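Transcriptional regulator (Streptococcus dysgalactiae, PDB 4YV9) binds DNA and regulates transcription as the quorum-sensing receptor Rgg2 for SHP peptide pheromones. Local coordinates at the interface of chains A and B. Coordinates in Å, arbitrary orientation; residue numbers count along the deposited sequence, not the author numbering. Chains: chain A/B, Transcriptional regulator.

Contact 1: the interface of chains A and B. Residues chain A 59-60, 63, 74, 177; chain B 58-60.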
loop_
_atom_site.group_PDB
_atom_site.type_symbol
_atom_site.label_atom_id
_atom_site.label_comp_id
_atom_site.label_asym_id
_atom_site.label_seq_id
_atom_site.Cartn_x
_atom_site.Cartn_y
_atom_site.Cartn_z
ATOM N N ILE A 59 -6.814 -6.880 9.796
ATOM C CA ILE A 59 -8.125 -6.418 9.390
ATOM C C ILE A 59 -8.007 -5.756 8.016
ATOM O O ILE A 59 -8.926 -5.837 7.200
ATOM C CB ILE A 59 -8.712 -5.467 10.428
ATOM C CG1 ILE A 59 -10.151 -5.102 10.062
ATOM C CG2 ILE A 59 -7.799 -4.245 10.635
ATOM C CD1 ILE A 59 -11.062 -6.314 9.880
ATOM N N ASP A 60 -6.854 -5.135 7.758
ATOM C CA ASP A 60 -6.566 -4.559 6.445
ATOM C C ASP A 60 -6.678 -5.646 5.391
ATOM O O ASP A 60 -7.361 -5.495 4.384
ATOM C CB ASP A 60 -5.171 -3.919 6.413
ATOM C CG ASP A 60 -5.085 -2.663 7.265
ATOM O OD1 ASP A 60 -5.302 -1.554 6.726
ATOM O OD2 ASP A 60 -4.796 -2.783 8.475
ATOM N N VAL A 63 -10.387 -7.061 4.954
ATOM C CA VAL A 63 -11.193 -6.199 4.091
ATOM C C VAL A 63 -10.831 -6.421 2.634
ATOM O O VAL A 63 -11.711 -6.552 1.784
ATOM C CB VAL A 63 -11.000 -4.714 4.431
ATOM C CG1 VAL A 63 -11.655 -3.821 3.370
ATOM C CG2 VAL A 63 -11.556 -4.424 5.804
ATOM N N PHE A 74 -15.935 1.867 -2.444
ATOM C CA PHE A 74 -15.076 0.920 -3.163
ATOM C C PHE A 74 -15.806 0.389 -4.405
ATOM O O PHE A 74 -15.216 0.185 -5.466
ATOM C CB PHE A 74 -14.669 -0.254 -2.268
ATOM C CG PHE A 74 -13.634 0.083 -1.212
ATOM C CD1 PHE A 74 -13.260 1.385 -0.965
ATOM C CD2 PHE A 74 -13.046 -0.939 -0.464
ATOM C CE1 PHE A 74 -12.290 1.675 0.025
ATOM C CE2 PHE A 74 -12.099 -0.671 0.514
ATOM C CZ PHE A 74 -11.713 0.642 0.755
ATOM N N ASN A 177 -0.748 -0.504 6.376
ATOM C CA ASN A 177 -1.292 -0.006 5.123
ATOM C C ASN A 177 -0.974 1.467 4.927
ATOM O O ASN A 177 -1.635 2.336 5.477
ATOM C CB ASN A 177 -2.803 -0.225 5.074
ATOM C CG ASN A 177 -3.385 0.058 3.707
ATOM O OD1 ASN A 177 -2.653 0.363 2.765
ATOM N ND2 ASN A 177 -4.702 -0.063 3.584
ATOM N N THR B 58 -13.793 2.423 5.814
ATOM C CA THR B 58 -13.790 0.981 5.874
ATOM C C THR B 58 -13.189 0.561 7.233
ATOM O O THR B 58 -12.424 1.319 7.840
ATOM C CB THR B 58 -13.022 0.408 4.695
ATOM O OG1 THR B 58 -12.770 -0.982 4.911
ATOM C CG2 THR B 58 -11.715 1.164 4.516
ATOM N N ILE B 59 -13.556 -0.625 7.713
ATOM C CA ILE B 59 -13.223 -1.028 9.080
ATOM C C ILE B 59 -11.707 -1.083 9.308
ATOM O O ILE B 59 -11.243 -0.914 10.430
ATOM C CB ILE B 59 -13.878 -2.397 9.447
ATOM C CG1 ILE B 59 -13.547 -2.819 10.892
ATOM C CG2 ILE B 59 -13.465 -3.483 8.482
ATOM C CD1 ILE B 59 -14.139 -1.906 11.965
ATOM N N ASP B 60 -10.917 -1.270 8.256
ATOM C CA ASP B 60 -9.457 -1.286 8.462
ATOM C C ASP B 60 -8.921 0.121 8.736
ATOM O O ASP B 60 -8.002 0.312 9.537
ATOM C CB ASP B 60 -8.735 -1.914 7.270
ATOM C CG ASP B 60 -9.182 -1.345 5.935
ATOM O OD1 ASP B 60 -10.402 -1.266 5.712
ATOM O OD2 ASP B 60 -8.313 -1.000 5.101
HETATM O O HOH W 1 -5.724 -1.047 10.320
HETATM O O HOH W 2 -7.335 -3.173 3.380
#
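A:Val63 lies across the carboxylate of B:Asp60, the two side chains at about a right angle, where the helix-turn-helix regions of two Rgg subunits meet. B:Thr58, just before helix 59-66, gives its OG1 hydrogen to B:Asp60 OD1 at 2.5 Å, nearly in line with the C-O bond. CG of B:Asp60 sits between its backbone N and carbonyl carbon (chi1 49°), which folds the carboxylate back toward that hydroxyl. The fixed oxygen OD1 then rests on the A:Val63 methyl CG2 at 3.4 Å, while CG1 of the valine leans on the threonine OG1. The same CG2 packs tightly against CG2 of B:Ile59, also 3.4 Å away. A:Ile59 and B:Ile59 cross at right angles, CD1 of the former reaching CG2 of the latter. From the other flank, the CZ rim of A:Phe74 touches the B:Thr58 methyl CG2 at 3.8 Å. A:Asp60 instead keeps CG beside its backbone N (chi1 -69°), a local break in the two-fold symmetry that sets the two Asp60 carboxylates perpendicular, 89° between planes. A:Asp60 OD1 is 3.5 Å from B:Asp60 OD2, and this proximity could raise the pKa of one acid. A:Asp60 CA presses on B:Asp60 CB at 3.5 Å. Waters span the aspartates: one links the A:Asp60 carboxylate OD2 to the B:Asp60 backbone O, another the A:Asp60 backbone O to B:Asp60 OD2.

Contact 2: the interface of chains A and B. Residues chain A 60, 64, 177; chain B 173-174, 176-177.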
loop_
_atom_site.group_PDB
_atom_site.type_symbol
_atom_site.label_atom_id
_atom_site.label_comp_id
_atom_site.label_asym_id
_atom_site.label_seq_id
_atom_site.Cartn_x
_atom_site.Cartn_y
_atom_site.Cartn_z
ATOM N N ASP A 60 -6.854 -5.135 7.758
ATOM C CA ASP A 60 -6.566 -4.559 6.445
ATOM C C ASP A 60 -6.678 -5.646 5.391
ATOM O O ASP A 60 -7.361 -5.495 4.384
ATOM C CB ASP A 60 -5.171 -3.919 6.413
ATOM C CG ASP A 60 -5.085 -2.663 7.265
ATOM O OD1 ASP A 60 -5.302 -1.554 6.726
ATOM O OD2 ASP A 60 -4.796 -2.783 8.475
ATOM N N SER A 64 -9.527 -6.466 2.362
ATOM C CA SER A 64 -9.023 -6.672 1.006
ATOM C C SER A 64 -9.580 -7.930 0.342
ATOM O O SER A 64 -9.842 -7.921 -0.856
ATOM C CB SER A 64 -7.487 -6.733 1.005
ATOM O OG SER A 64 -6.917 -5.441 0.887
ATOM N N ASN A 177 -0.748 -0.504 6.376
ATOM C CA ASN A 177 -1.292 -0.006 5.123
ATOM C C ASN A 177 -0.974 1.467 4.927
ATOM O O ASN A 177 -1.635 2.336 5.477
ATOM C CB ASN A 177 -2.803 -0.225 5.074
ATOM C CG ASN A 177 -3.385 0.058 3.707
ATOM O OD1 ASN A 177 -2.653 0.363 2.765
ATOM N ND2 ASN A 177 -4.702 -0.063 3.584
ATOM N N TYR B 173 -4.884 -9.550 -2.983
ATOM C CA TYR B 173 -4.824 -8.102 -2.820
ATOM C C TYR B 173 -6.090 -7.446 -3.330
ATOM O O TYR B 173 -6.924 -8.088 -3.969
ATOM C CB TYR B 173 -3.606 -7.510 -3.536
ATOM C CG TYR B 173 -3.703 -7.422 -5.046
ATOM C CD1 TYR B 173 -3.497 -8.540 -5.844
ATOM C CD2 TYR B 173 -3.964 -6.209 -5.678
ATOM C CE1 TYR B 173 -3.559 -8.459 -7.236
ATOM C CE2 TYR B 173 -4.039 -6.119 -7.066
ATOM C CZ TYR B 173 -3.834 -7.248 -7.838
ATOM O OH TYR B 173 -3.896 -7.169 -9.214
ATOM N N SER B 174 -6.237 -6.159 -3.044
ATOM C CA SER B 174 -7.325 -5.395 -3.635
ATOM C C SER B 174 -6.768 -4.139 -4.267
ATOM O O SER B 174 -5.606 -3.786 -4.055
ATOM C CB SER B 174 -8.385 -5.026 -2.593
ATOM O OG SER B 174 -7.928 -3.978 -1.753
ATOM N N GLN B 176 -7.433 -1.241 -3.426
ATOM C CA GLN B 176 -7.172 -0.239 -2.393
ATOM C C GLN B 176 -5.955 -0.528 -1.548
ATOM O O GLN B 176 -5.494 0.349 -0.821
ATOM C CB GLN B 176 -8.371 -0.086 -1.447
ATOM C CG GLN B 176 -9.458 0.800 -1.995
ATOM C CD GLN B 176 -10.225 0.141 -3.114
ATOM O OE1 GLN B 176 -10.471 -1.066 -3.084
ATOM N NE2 GLN B 176 -10.595 0.924 -4.119
ATOM N N ASN B 177 -5.456 -1.757 -1.612
ATOM C CA ASN B 177 -4.336 -2.157 -0.775
ATOM C C ASN B 177 -3.413 -3.154 -1.481
ATOM O O ASN B 177 -3.693 -4.350 -1.540
ATOM C CB ASN B 177 -4.853 -2.749 0.539
ATOM C CG ASN B 177 -3.757 -2.896 1.577
ATOM O OD1 ASN B 177 -2.619 -2.475 1.350
ATOM N ND2 ASN B 177 -4.094 -3.486 2.724
#
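This is a small polar homodimer patch close to the two-fold axis, joining helix 59-64 of one Rgg subunit to the loop 173-177 of the other; it may steady the helix-turn-helix region of one chain against the C-terminal domain of the other. A:Ser64 OG and B:Ser174 OG hydrogen-bond hydroxyl to hydroxyl at 3.2 Å, with the direction not settled. B:Ser174 holds OG between its backbone N and carbonyl carbon (chi1 75°), turned back over its own loop. There it also receives weak N-H bonds from the backbones of B:Gln176 and B:Asn177, so the loop itself helps to position the hydroxyl. A:Ser64 OG further rests on CB of B:Asn177 at 3.4 Å, and CA of A:Ser64 lies against CB of B:Ser174. Beside the serines, the amides of A:Asn177 and B:Asn177 arrive from opposite directions and stack face on face, planes 13° apart and CG 3.7 Å from CG. As modelled, oxygen lies over oxygen and nitrogen over nitrogen: OD1 of A:Asn177 is 3.2 Å from OD1 of B:Asn177, a clash of two acceptors. The assignment of O and N in at least one amide is therefore doubtful, and the flat packing is the firmer feature. ND2 of B:Asn177 also lies near the methylene CB of A:Asp60, 3.9 Å away, which brings the stacked pair up beside helix 59-64.

Contact 3: the interface of chains A and B. Residues chain A 139; chain B 11-12, 65.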
loop_
_atom_site.group_PDB
_atom_site.type_symbol
_atom_site.label_atom_id
_atom_site.label_comp_id
_atom_site.label_asym_id
_atom_site.label_seq_id
_atom_site.Cartn_x
_atom_site.Cartn_y
_atom_site.Cartn_z
ATOM N N GLN A 139 -10.705 14.918 10.227
ATOM C CA GLN A 139 -9.654 13.963 9.892
ATOM C C GLN A 139 -9.893 13.331 8.534
ATOM O O GLN A 139 -10.902 12.665 8.291
ATOM C CB GLN A 139 -9.545 12.876 10.965
ATOM C CG GLN A 139 -8.595 11.721 10.607
ATOM C CD GLN A 139 -8.474 10.719 11.745
ATOM O OE1 GLN A 139 -8.204 11.093 12.882
ATOM N NE2 GLN A 139 -8.696 9.447 11.449
ATOM N N ARG B 11 -16.086 10.149 17.477
ATOM C CA ARG B 11 -15.107 11.127 17.028
ATOM C C ARG B 11 -15.094 11.246 15.508
ATOM O O ARG B 11 -15.075 12.341 14.957
ATOM C CB ARG B 11 -13.712 10.751 17.526
ATOM C CG ARG B 11 -12.617 11.720 17.100
ATOM C CD ARG B 11 -11.285 11.396 17.767
ATOM N NE ARG B 11 -10.771 10.085 17.381
ATOM C CZ ARG B 11 -10.031 9.860 16.300
ATOM N NH1 ARG B 11 -9.715 10.861 15.484
ATOM N NH2 ARG B 11 -9.608 8.631 16.031
ATOM N N LEU B 12 -15.090 10.116 14.828
ATOM C CA LEU B 12 -15.029 10.149 13.371
ATOM C C LEU B 12 -16.318 10.733 12.776
ATOM O O LEU B 12 -16.281 11.543 11.850
ATOM C CB LEU B 12 -14.755 8.749 12.831
ATOM C CG LEU B 12 -13.356 8.223 13.147
ATOM C CD1 LEU B 12 -13.277 6.737 12.881
ATOM C CD2 LEU B 12 -12.317 8.952 12.322
ATOM N N THR B 65 -7.192 4.285 13.354
ATOM C CA THR B 65 -7.352 5.551 14.063
ATOM C C THR B 65 -7.810 5.311 15.509
ATOM O O THR B 65 -7.622 6.169 16.380
ATOM C CB THR B 65 -8.329 6.504 13.332
ATOM O OG1 THR B 65 -8.204 7.826 13.872
ATOM C CG2 THR B 65 -9.754 6.033 13.470
#
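The guanidinium of B:Arg11 and the amide of A:Gln139 meet at 47° between planes, the arginine offering its edge. OE1 of A:Gln139 lies in the guanidinium plane, 3.0 Å from NH1 along a fairly straight bond (158° at H). Seen from the amide, that NH1 stands above the carbonyl plane and off the lone pairs. CD2 of B:Leu12 sits over this same face of the amide, toward its nitrogen, 3.8 Å from A:Gln139 NE2. At the amide edge, NE2 donates in plane to the hydroxyl OG1 of B:Thr65 at 3.0 Å. B:Arg11 NH2 gives the same hydroxyl a second bond of 2.7 Å, again in the guanidinium plane. The hydroxyl thus links arginine and glutamine, and its own contact with A:Gln139 OE1 is a weak bond. An extended glutamine chain, CG anti to the backbone N (chi1 172°), carries the amide to these partners, while the arginine bends at chi3 to turn its edge toward them. In the fold, A:Gln139 comes from the loop between helices 124-136 and 142-151 of the Rgg C-terminal domain, and lodges between helices 6-15 and 59-66 in the N-terminal part of chain B.

Contact 4: the interface of chains A and B. Residues chain A 221-222, 225, 257; chain B 221-222, 225, 257.
A:Phe221, at the start of helix 221-238 in the Rgg C-terminal domain, lies beside the two-fold axis and packs on chain B. Its CB meets CB of B:Phe221 at 3.5 Å and the backbone N of B:Tyr222 at a like distance. At CG the ring runs between CA of B:Tyr222 and the methyl CD1 of B:Leu257. CD1 then faces CB of B:Tyr222, whereas CD2 touches B:Leu257 CD1 at 3.6 Å. That methyl caps one ring face as a CH-pi contact. The opposite face of the A:Phe221 ring takes the edge of the B:Tyr222 ring, planes 76° apart. CE1, CE2 and finally CZ all lie near the tyrosine CD1, A:Phe221 CZ being 3.8 Å from B:Tyr222 CD1. B:Tyr222 turns CG anti to its backbone N (chi1 167°), which brings the CD1 edge of its ring onto the phenylalanine face. B:Phe221 repeats this sandwich between A:Tyr222 and A:Leu257. The leucine's other methyl, CD2 of B:Leu257, reaches A:Thr225 OG1 at 3.6 Å. The A:Thr225 hydroxyl OG1 donates back to the carbonyl O of A:Phe221 at 2.9 Å, tilted from the carbonyl plane, and the leucine methyl packs against the same hydroxyl. Two waters, hydrogen-bonded to each other, join the helix starts: one bridges the backbone N of A:Phe221 and of B:Tyr222, the other that of A:Tyr222 and of B:Phe221.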
loop_
_atom_site.group_PDB
_atom_site.type_symbol
_atom_site.label_atom_id
_atom_site.label_comp_id
_atom_site.label_asym_id
_atom_site.label_seq_id
_atom_site.Cartn_x
_atom_site.Cartn_y
_atom_site.Cartn_z
ATOM N N PHE A 221 9.830 5.179 -4.494
ATOM C CA PHE A 221 10.702 5.696 -5.541
ATOM C C PHE A 221 9.944 6.574 -6.548
ATOM O O PHE A 221 10.508 7.526 -7.081
ATOM C CB PHE A 221 11.387 4.551 -6.263
ATOM C CG PHE A 221 12.717 4.125 -5.649
ATOM C CD1 PHE A 221 12.957 4.253 -4.294
ATOM C CD2 PHE A 221 13.705 3.597 -6.453
ATOM C CE1 PHE A 221 14.185 3.857 -3.744
ATOM C CE2 PHE A 221 14.939 3.201 -5.924
ATOM C CZ PHE A 221 15.173 3.334 -4.567
ATOM N N TYR A 222 8.671 6.270 -6.810
ATOM C CA TYR A 222 7.929 7.062 -7.784
ATOM C C TYR A 222 7.822 8.498 -7.300
ATOM O O TYR A 222 8.139 9.445 -8.030
ATOM C CB TYR A 222 6.520 6.488 -8.037
ATOM C CG TYR A 222 5.618 7.502 -8.681
ATOM C CD1 TYR A 222 5.819 7.902 -10.007
ATOM C CD2 TYR A 222 4.572 8.088 -7.965
ATOM C CE1 TYR A 222 4.999 8.859 -10.597
ATOM C CE2 TYR A 222 3.741 9.038 -8.552
ATOM C CZ TYR A 222 3.958 9.416 -9.863
ATOM O OH TYR A 222 3.141 10.364 -10.424
ATOM N N THR A 225 10.989 10.363 -7.442
ATOM C CA THR A 225 11.378 10.722 -8.803
ATOM C C THR A 225 10.627 11.981 -9.233
ATOM O O THR A 225 11.227 12.909 -9.779
ATOM C CB THR A 225 11.108 9.564 -9.810
ATOM O OG1 THR A 225 11.911 8.428 -9.466
ATOM C CG2 THR A 225 11.456 9.990 -11.248
ATOM N N LEU A 257 13.105 3.381 -17.085
ATOM C CA LEU A 257 12.111 2.427 -16.596
ATOM C C LEU A 257 11.010 2.174 -17.622
ATOM O O LEU A 257 10.062 1.440 -17.344
ATOM C CB LEU A 257 11.507 2.915 -15.281
ATOM C CG LEU A 257 12.514 3.087 -14.122
ATOM C CD1 LEU A 257 11.782 3.624 -12.876
ATOM C CD2 LEU A 257 13.193 1.781 -13.817
ATOM N N PHE B 221 8.204 1.901 -8.402
ATOM C CA PHE B 221 9.452 2.208 -9.097
ATOM C C PHE B 221 10.657 1.524 -8.437
ATOM O O PHE B 221 11.647 1.246 -9.108
ATOM C CB PHE B 221 9.695 3.713 -9.160
ATOM C CG PHE B 221 8.983 4.414 -10.288
ATOM C CD1 PHE B 221 7.817 3.899 -10.840
ATOM C CD2 PHE B 221 9.479 5.614 -10.779
ATOM C CE1 PHE B 221 7.157 4.571 -11.854
ATOM C CE2 PHE B 221 8.832 6.284 -11.814
ATOM C CZ PHE B 221 7.672 5.758 -12.352
ATOM N N TYR B 222 10.598 1.262 -7.134
ATOM C CA TYR B 222 11.727 0.576 -6.507
ATOM C C TYR B 222 11.898 -0.812 -7.110
ATOM O O TYR B 222 12.997 -1.226 -7.476
ATOM C CB TYR B 222 11.553 0.467 -4.995
ATOM C CG TYR B 222 12.543 -0.489 -4.386
ATOM C CD1 TYR B 222 13.906 -0.191 -4.382
ATOM C CD2 TYR B 222 12.131 -1.695 -3.843
ATOM C CE1 TYR B 222 14.824 -1.054 -3.831
ATOM C CE2 TYR B 222 13.054 -2.574 -3.287
ATOM C CZ TYR B 222 14.395 -2.248 -3.289
ATOM O OH TYR B 222 15.327 -3.105 -2.744
ATOM N N THR B 225 13.136 -0.645 -10.674
ATOM C CA THR B 225 14.559 -0.306 -10.773
ATOM C C THR B 225 15.426 -1.523 -10.489
ATOM O O THR B 225 16.387 -1.787 -11.212
ATOM C CB THR B 225 14.944 0.806 -9.814
ATOM O OG1 THR B 225 14.195 1.982 -10.129
ATOM C CG2 THR B 225 16.446 1.108 -9.911
ATOM N N LEU B 257 18.498 9.427 -7.266
ATOM C CA LEU B 257 17.532 9.573 -6.174
ATOM C C LEU B 257 18.189 9.688 -4.808
ATOM O O LEU B 257 17.504 9.740 -3.797
ATOM C CB LEU B 257 16.540 8.404 -6.140
ATOM C CG LEU B 257 15.648 8.231 -7.367
ATOM C CD1 LEU B 257 14.763 6.992 -7.187
ATOM C CD2 LEU B 257 14.788 9.472 -7.589
HETATM O O HOH W 3 8.754 2.285 -4.791
HETATM O O HOH W 4 6.950 3.832 -6.325
#

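Contact 1 and contact 2 adjoin, their C-alpha centres about 7 Å apart, and share A:Asp60 and A:Asn177, so helix 59-64 faces its counterpart in one and the 173-177 loop in the other. Contact 3 lies about 15 Å from contact 1; helix 59-66 of chain B serves both. Contact 4 is separate, about 22 Å from contact 2 and 33 Å from contact 3 between C-alpha centres, and joins the C-terminal domains. The two-fold-related chains are thus held at both the N-terminal and C-terminal regions, consistent with a dimer whose DNA-binding parts may be fixed relative to the C-terminal domains.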